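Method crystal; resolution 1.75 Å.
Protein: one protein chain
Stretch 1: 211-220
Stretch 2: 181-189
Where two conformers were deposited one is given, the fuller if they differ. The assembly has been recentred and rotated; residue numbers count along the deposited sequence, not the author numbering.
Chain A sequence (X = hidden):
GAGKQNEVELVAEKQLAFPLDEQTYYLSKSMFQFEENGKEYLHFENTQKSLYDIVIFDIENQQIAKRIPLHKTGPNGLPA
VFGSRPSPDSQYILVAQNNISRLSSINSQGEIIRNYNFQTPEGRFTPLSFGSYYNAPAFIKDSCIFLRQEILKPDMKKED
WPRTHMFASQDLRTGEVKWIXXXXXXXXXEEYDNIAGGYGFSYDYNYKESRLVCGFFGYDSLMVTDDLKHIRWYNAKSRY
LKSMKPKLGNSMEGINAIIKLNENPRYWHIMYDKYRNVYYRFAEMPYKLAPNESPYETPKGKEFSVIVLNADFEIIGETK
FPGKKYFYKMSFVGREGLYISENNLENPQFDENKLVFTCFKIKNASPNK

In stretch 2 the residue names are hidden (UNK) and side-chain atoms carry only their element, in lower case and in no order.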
# COMPACT_ATOMS: atom_id res chain seq x y z
N ARG A 211 12.47 6.84 9.42
CA ARG A 211 11.40 7.82 9.40
C ARG A 211 10.13 7.20 8.78
O ARG A 211 10.15 6.68 7.68
CB ARG A 211 11.86 9.04 8.59
CG ARG A 211 10.84 10.11 8.35
CD ARG A 211 11.48 11.35 7.74
NE ARG A 211 12.29 12.05 8.74
CZ ARG A 211 13.32 12.84 8.49
NH1 ARG A 211 13.71 13.08 7.25
NH2 ARG A 211 13.97 13.39 9.50
N LEU A 212 9.04 7.30 9.54
CA LEU A 212 7.74 6.79 9.16
C LEU A 212 6.90 7.96 8.69
O LEU A 212 6.84 8.99 9.36
CB LEU A 212 7.06 6.17 10.35
CG LEU A 212 5.62 5.67 10.19
CD1 LEU A 212 5.52 4.54 9.14
CD2 LEU A 212 5.10 5.20 11.56
N VAL A 213 6.22 7.78 7.56
CA VAL A 213 5.34 8.81 6.99
C VAL A 213 3.99 8.14 6.72
O VAL A 213 3.95 7.07 6.12
CB VAL A 213 5.92 9.38 5.67
CG1 VAL A 213 5.01 10.52 5.12
CG2 VAL A 213 7.39 9.85 5.89
N CYS A 214 2.91 8.72 7.24
CA CYS A 214 1.55 8.22 7.09
C CYS A 214 0.67 9.30 6.46
O CYS A 214 0.71 10.46 6.86
CB CYS A 214 0.94 7.85 8.42
SG CYS A 214 1.91 6.62 9.34
N GLY A 215 -0.13 8.87 5.47
CA GLY A 215 -1.06 9.74 4.76
C GLY A 215 -2.47 9.19 4.83
O GLY A 215 -2.81 8.24 4.12
N PHE A 216 -3.29 9.78 5.69
CA PHE A 216 -4.71 9.45 5.77
C PHE A 216 -5.37 9.83 4.46
O PHE A 216 -5.13 10.90 3.94
CB PHE A 216 -5.42 10.13 6.97
CG PHE A 216 -5.17 9.44 8.27
CD1 PHE A 216 -5.99 8.39 8.68
CD2 PHE A 216 -4.08 9.78 9.04
CE1 PHE A 216 -5.73 7.71 9.83
CE2 PHE A 216 -3.79 9.09 10.19
CZ PHE A 216 -4.63 8.07 10.61
N PHE A 217 -6.13 8.91 3.91
CA PHE A 217 -6.78 9.13 2.62
C PHE A 217 -7.64 10.40 2.64
O PHE A 217 -7.71 11.12 1.65
CB PHE A 217 -7.64 7.93 2.23
CG PHE A 217 -6.89 6.61 2.19
CD1 PHE A 217 -5.58 6.53 1.74
CD2 PHE A 217 -7.54 5.43 2.56
CE1 PHE A 217 -4.91 5.27 1.67
CE2 PHE A 217 -6.88 4.20 2.52
CZ PHE A 217 -5.58 4.14 2.06
N GLY A 218 -8.27 10.68 3.77
CA GLY A 218 -9.18 11.83 3.85
C GLY A 218 -8.59 13.13 4.33
O GLY A 218 -9.33 14.04 4.67
N TYR A 219 -7.26 13.25 4.35
CA TYR A 219 -6.62 14.40 4.99
C TYR A 219 -5.53 15.05 4.15
O TYR A 219 -4.70 14.37 3.56
CB TYR A 219 -6.03 13.97 6.34
CG TYR A 219 -5.75 15.06 7.36
CD1 TYR A 219 -6.60 16.15 7.51
CD2 TYR A 219 -4.66 14.96 8.21
CE1 TYR A 219 -6.34 17.13 8.49
CE2 TYR A 219 -4.39 15.93 9.17
CZ TYR A 219 -5.23 17.00 9.31
OH TYR A 219 -4.97 17.94 10.29
N ASP A 220 -5.51 16.38 4.16
CA ASP A 220 -4.53 17.17 3.42
C ASP A 220 -3.09 16.97 3.88
O ASP A 220 -2.18 17.20 3.11
CB ASP A 220 -4.80 18.66 3.61
CG ASP A 220 -6.00 19.15 2.86
OD1 ASP A 220 -6.74 18.36 2.26
OD2 ASP A 220 -6.14 20.37 2.85
N UNK A 181 3.17 3.55 20.45
CA UNK A 181 2.43 4.75 20.93
C UNK A 181 2.31 5.88 19.87
O UNK A 181 2.73 7.03 20.07
c UNK A 181 4.63 4.74 21.83
c UNK A 181 4.50 3.45 21.09
c UNK A 181 3.24 5.17 22.16
N UNK A 182 1.71 5.50 18.74
CA UNK A 182 1.35 6.39 17.64
C UNK A 182 -0.13 6.18 17.48
O UNK A 182 -0.57 5.07 17.17
c UNK A 182 2.05 5.99 16.34
c UNK A 182 3.57 6.13 16.46
c UNK A 182 1.54 6.85 15.13
c UNK A 182 4.29 5.47 15.24
N UNK A 183 -0.89 7.24 17.74
CA UNK A 183 -2.34 7.15 17.87
C UNK A 183 -3.05 7.83 16.69
O UNK A 183 -2.50 8.71 16.04
c UNK A 183 -1.20 5.69 22.58
c UNK A 183 -2.87 5.96 20.89
c UNK A 183 -2.22 7.09 20.39
c UNK A 183 -1.03 7.49 20.99
c UNK A 183 -0.54 6.81 22.10
c UNK A 183 -2.37 5.28 21.99
c UNK A 183 -2.76 7.81 19.18
N UNK A 184 -4.28 7.42 16.44
CA UNK A 184 -5.06 8.07 15.39
C UNK A 184 -5.27 9.54 15.76
O UNK A 184 -5.45 9.88 16.92
c UNK A 184 -6.70 6.22 13.03
c UNK A 184 -5.97 3.75 14.12
o UNK A 184 -6.30 2.71 11.97
c UNK A 184 -6.37 6.16 14.38
c UNK A 184 -6.41 7.38 15.22
c UNK A 184 -6.31 3.84 12.78
c UNK A 184 -6.66 5.06 12.24
c UNK A 184 -6.01 4.93 14.92
N UNK A 185 -5.19 10.43 14.78
CA UNK A 185 -5.33 11.85 15.04
C UNK A 185 -6.80 12.21 15.29
O UNK A 185 -7.70 11.49 14.84
c UNK A 185 -4.81 12.49 13.75
c UNK A 185 -4.88 10.14 13.36
c UNK A 185 -5.04 11.48 12.68
N UNK A 186 -7.04 13.30 16.03
CA UNK A 186 -8.42 13.70 16.38
C UNK A 186 -9.11 14.46 15.26
O UNK A 186 -9.53 15.61 15.44
c UNK A 186 -6.04 14.17 16.68
c UNK A 186 -6.89 15.26 17.34
c UNK A 186 -8.21 14.59 17.61
N UNK A 187 -9.21 13.81 14.10
CA UNK A 187 -9.77 14.44 12.89
C UNK A 187 -11.04 13.74 12.40
O UNK A 187 -11.47 14.00 11.28
c UNK A 187 -8.72 14.50 11.75
c UNK A 187 -8.30 13.10 11.28
c UNK A 187 -7.51 15.31 12.19
c UNK A 187 -7.19 13.08 10.19
N UNK A 188 -11.60 12.85 13.22
CA UNK A 188 -12.76 12.03 12.87
C UNK A 188 -13.93 12.46 13.75
O UNK A 188 -13.92 12.24 14.95
c UNK A 188 -12.44 10.56 13.06
c UNK A 188 -9.01 9.39 10.82
c UNK A 188 -11.35 9.88 10.93
c UNK A 188 -10.02 10.01 12.91
c UNK A 188 -8.90 9.62 12.18
c UNK A 188 -10.23 9.52 10.19
c UNK A 188 -11.25 10.13 12.29
N UNK A 189 -14.93 13.07 13.13
CA UNK A 189 -16.00 13.78 13.83
C UNK A 189 -17.29 12.97 14.00
O UNK A 189 -18.02 13.13 14.97
c UNK A 189 -15.09 15.96 12.79
n UNK A 189 -12.41 17.48 12.90
c UNK A 189 -13.38 17.41 14.02
c UNK A 189 -14.20 16.12 14.03
c UNK A 189 -16.32 15.08 13.08

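Position 181 carries three side-chain carbons that close a ring onto the backbone N, the signature of proline; Pro 181 sits where the chain turns a corner, and its ring is out of reach of stretch 1. Position 182 has four carbons, forked at the first, with one arm two carbons long. The tip of that long arm lies 3.8 Å from CD2 of Leu 212. The beta-branch and unequal arms identify isoleucine, and the tip is CD1 of Ile 182, with chi1 m and chi2 t.

At 183, one carbon leads to a six-carbon ring without a heteroatom: Phe 183, whose side chain does not reach stretch 1. Position 184 repeats that pattern but its ring bears one oxygen. A ring carbon comes 3.7 Å from CE1 of Phe 216, near the plane of the Phe 216 ring and at its edge. This is Tyr 184, and the touching atom is its CD2; its CA-to-CB bond points sideways, yet the ring end comes nearer, and its OH is hydrogen-bonded elsewhere in the structure.

Position 185 again shows three carbons closed onto N. The carbon bonded to N stands 3.5 Å from CZ of Phe 216. The closed ring identifies Pro 185, and the touching atom, being the one bonded to N, is CD. The same three-carbon ring at 186 gives Pro 186, which is exposed and makes no contact with stretch 1.

At 187, four carbons fork at the first, and the end of the two-carbon arm lies 3.7 Å from CD2 of Tyr 219. This is Ile 187. Its CD1 is 3.9 Å from the centroid of the Tyr 219 ring and 19° off the normal, a CH-pi contact over one face. A weak hydrogen bond runs from Ile 187 N to Pro 185 O, 2.9 Å. Position 188 has one carbon and an all-carbon six-membered ring, whose far carbon is 3.8 Å from CE1 of Phe 216: Phe 188. Four carbons in a row ending in nitrogen make 189 Lys 189, exposed and out of reach.

The contact is apolar, without a hydrogen bond between the stretches, and buries 315 Å² in total. Phe 216 anchors it, with 89 Å² covered. Phe 188 directs its edge toward the Phe 216 face in an offset edge-to-face pair (planes at 65°), while the Tyr 184 pair is oblique at 58°. A type I turn from Phe 216 to Tyr 219, with Tyr 219 N to Phe 216 O at 3.2 Å, links the two aromatic residues that meet stretch 2.

Stretch 2 (181-189) PIFYPPIFK
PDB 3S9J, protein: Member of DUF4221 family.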